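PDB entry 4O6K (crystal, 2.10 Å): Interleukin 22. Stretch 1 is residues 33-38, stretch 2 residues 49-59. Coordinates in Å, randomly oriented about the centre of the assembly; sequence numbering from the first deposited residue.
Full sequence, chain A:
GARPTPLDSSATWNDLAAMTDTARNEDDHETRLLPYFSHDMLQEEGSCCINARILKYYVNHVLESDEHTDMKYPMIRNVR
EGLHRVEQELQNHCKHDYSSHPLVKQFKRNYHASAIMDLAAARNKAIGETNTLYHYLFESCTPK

Stretch 1 (33-38) LLPYFS
Stretch 2, residues 49-59: CINARILKYYV

How do the two backbones lie? Residues 49-59 are helical throughout, with i to i+4 bonds such as L55 N to N51 O at 2.8 Å and Y58 N to I54 O at 2.9 Å. Residues 33-38 form an irregular segment, extended from L34 (phi/psi -64/135) through F37 (-108/117). The segment runs antiparallel to the helix: L34 CA lies 8.7 Å from I54 CA, and P35 CA 9.3 Å from N51 CA.

What fills the gap between them? L34 (chi1 m, chi2 t) leaves its backbone sideways, yet its end reaches the helix, with CD2 3.9 Å from both I54 CG2 and Y58 CE1. I54 (m, t) also sends CD1 to within 4.2 Å of P35 CD. These contacts bring apolar surfaces together; Y58 has an off-well chi1 of -105°.

How does F37 meet the helix? With chi1 -81° and chi2 76°, its ring has I50 CG2 near its edge, 3.8 Å from CZ, and N51 ND2 over one face. I50 is m, t.

Where is the polar link? No direct hydrogen bond joins the stretches, but one water donates to both P35 O and N51 OD1, 3.1 Å from its oxygen to each, bridging a backbone carbonyl and a side-chain amide. N51 holds chi1 -75° and chi2 -68°.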

# COMPACT_ATOMS: atom_id res chain seq x y z
N LEU A 33 2.04 -0.64 -10.79
CA LEU A 33 3.14 0.02 -10.10
C LEU A 33 3.65 -0.83 -8.94
O LEU A 33 4.85 -0.91 -8.71
CB LEU A 33 2.71 1.41 -9.61
CG LEU A 33 2.32 2.40 -10.71
CD1 LEU A 33 1.86 3.72 -10.12
CD2 LEU A 33 3.47 2.61 -11.68
N LEU A 34 2.72 -1.45 -8.21
CA LEU A 34 3.09 -2.38 -7.15
C LEU A 34 3.80 -3.59 -7.72
O LEU A 34 3.38 -4.14 -8.73
CB LEU A 34 1.86 -2.86 -6.37
CG LEU A 34 1.26 -2.03 -5.24
CD1 LEU A 34 0.07 -2.78 -4.66
CD2 LEU A 34 2.29 -1.75 -4.16
N PRO A 35 4.91 -4.00 -7.08
CA PRO A 35 5.50 -5.30 -7.43
C PRO A 35 4.49 -6.41 -7.19
O PRO A 35 3.76 -6.37 -6.19
CB PRO A 35 6.69 -5.41 -6.47
CG PRO A 35 7.02 -4.00 -6.11
CD PRO A 35 5.72 -3.26 -6.10
N TYR A 36 4.43 -7.39 -8.08
CA TYR A 36 3.46 -8.47 -7.96
C TYR A 36 3.94 -9.53 -6.98
O TYR A 36 5.03 -10.08 -7.12
CB TYR A 36 3.18 -9.09 -9.32
CG TYR A 36 2.37 -10.37 -9.26
CD1 TYR A 36 1.02 -10.35 -8.96
CD2 TYR A 36 2.97 -11.60 -9.50
CE1 TYR A 36 0.28 -11.52 -8.90
CE2 TYR A 36 2.24 -12.77 -9.44
CZ TYR A 36 0.90 -12.73 -9.14
OH TYR A 36 0.17 -13.89 -9.08
N PHE A 37 3.11 -9.82 -5.99
CA PHE A 37 3.38 -10.90 -5.05
C PHE A 37 2.42 -12.06 -5.31
O PHE A 37 1.21 -11.92 -5.16
CB PHE A 37 3.23 -10.42 -3.60
CG PHE A 37 4.44 -9.70 -3.08
CD1 PHE A 37 4.71 -8.40 -3.46
CD2 PHE A 37 5.30 -10.33 -2.19
CE1 PHE A 37 5.82 -7.73 -2.97
CE2 PHE A 37 6.41 -9.67 -1.70
CZ PHE A 37 6.67 -8.37 -2.09
N SER A 38 2.98 -13.21 -5.69
CA SER A 38 2.18 -14.41 -5.89
C SER A 38 1.80 -15.00 -4.54
O SER A 38 2.29 -14.56 -3.50
CB SER A 38 2.95 -15.44 -6.72
OG SER A 38 4.06 -15.95 -6.00
N CYS A 49 7.13 -7.54 6.02
CA CYS A 49 7.92 -6.34 6.28
C CYS A 49 8.32 -5.63 4.99
O CYS A 49 8.50 -4.42 4.97
CB CYS A 49 9.16 -6.69 7.10
SG CYS A 49 8.80 -7.20 8.80
N ILE A 50 8.47 -6.39 3.90
CA ILE A 50 8.75 -5.80 2.60
C ILE A 50 7.59 -4.92 2.15
O ILE A 50 7.78 -3.77 1.76
CB ILE A 50 9.02 -6.87 1.52
CG1 ILE A 50 10.39 -7.53 1.74
CG2 ILE A 50 8.98 -6.25 0.14
CD1 ILE A 50 10.61 -8.76 0.91
N ASN A 51 6.38 -5.46 2.24
CA ASN A 51 5.19 -4.72 1.86
C ASN A 51 4.89 -3.59 2.85
O ASN A 51 4.32 -2.57 2.49
CB ASN A 51 3.98 -5.65 1.75
CG ASN A 51 4.01 -6.49 0.48
OD1 ASN A 51 3.87 -5.97 -0.62
ND2 ASN A 51 4.19 -7.79 0.64
N ALA A 52 5.29 -3.80 4.10
CA ALA A 52 5.12 -2.78 5.13
C ALA A 52 5.97 -1.56 4.84
O ALA A 52 5.61 -0.43 5.19
CB ALA A 52 5.46 -3.35 6.50
N ARG A 53 7.11 -1.78 4.20
CA ARG A 53 8.01 -0.69 3.86
C ARG A 53 7.43 0.08 2.68
O ARG A 53 7.57 1.30 2.59
CB ARG A 53 9.41 -1.23 3.52
CG ARG A 53 10.50 -0.19 3.70
CD ARG A 53 10.59 0.12 5.18
NE ARG A 53 11.31 1.35 5.50
CZ ARG A 53 11.96 1.54 6.64
NH1 ARG A 53 11.99 0.59 7.56
NH2 ARG A 53 12.59 2.69 6.86
N ILE A 54 6.79 -0.65 1.77
CA ILE A 54 6.08 -0.05 0.65
C ILE A 54 4.88 0.75 1.16
O ILE A 54 4.56 1.82 0.64
CB ILE A 54 5.61 -1.12 -0.36
CG1 ILE A 54 6.82 -1.80 -1.01
CG2 ILE A 54 4.71 -0.52 -1.42
CD1 ILE A 54 6.45 -2.95 -1.93
N LEU A 55 4.23 0.22 2.19
CA LEU A 55 3.10 0.90 2.83
C LEU A 55 3.55 2.24 3.39
O LEU A 55 2.83 3.24 3.30
CB LEU A 55 2.50 0.03 3.93
CG LEU A 55 1.30 0.64 4.67
CD1 LEU A 55 0.18 0.96 3.69
CD2 LEU A 55 0.81 -0.28 5.77
N LYS A 56 4.74 2.24 3.98
CA LYS A 56 5.35 3.46 4.51
C LYS A 56 5.47 4.53 3.44
O LYS A 56 5.13 5.69 3.66
CB LYS A 56 6.74 3.15 5.07
CG LYS A 56 7.49 4.36 5.62
CD LYS A 56 8.73 3.90 6.38
CE LYS A 56 9.49 5.08 6.95
NZ LYS A 56 8.61 5.89 7.83
N TYR A 57 5.96 4.11 2.28
CA TYR A 57 6.11 5.00 1.14
C TYR A 57 4.76 5.51 0.65
O TYR A 57 4.63 6.67 0.25
CB TYR A 57 6.85 4.29 0.00
CG TYR A 57 7.43 5.24 -1.03
CD1 TYR A 57 8.68 5.81 -0.85
CD2 TYR A 57 6.73 5.56 -2.18
CE1 TYR A 57 9.22 6.67 -1.78
CE2 TYR A 57 7.25 6.42 -3.12
CZ TYR A 57 8.50 6.98 -2.92
OH TYR A 57 9.04 7.84 -3.85
N TYR A 58 3.76 4.63 0.69
CA TYR A 58 2.39 4.99 0.33
C TYR A 58 1.84 6.11 1.20
O TYR A 58 1.24 7.06 0.70
CB TYR A 58 1.48 3.77 0.42
CG TYR A 58 1.09 3.17 -0.91
CD1 TYR A 58 1.97 2.37 -1.62
CD2 TYR A 58 -0.17 3.40 -1.46
CE1 TYR A 58 1.62 1.82 -2.84
CE2 TYR A 58 -0.53 2.86 -2.67
CZ TYR A 58 0.36 2.07 -3.36
OH TYR A 58 0.00 1.52 -4.57
N VAL A 59 2.05 5.99 2.51
CA VAL A 59 1.55 6.97 3.46
C VAL A 59 2.21 8.33 3.24
O VAL A 59 1.55 9.37 3.31
CB VAL A 59 1.79 6.51 4.91
CG1 VAL A 59 1.45 7.62 5.90
CG2 VAL A 59 0.98 5.26 5.21
O HOH W 1 4.20 -4.96 -3.51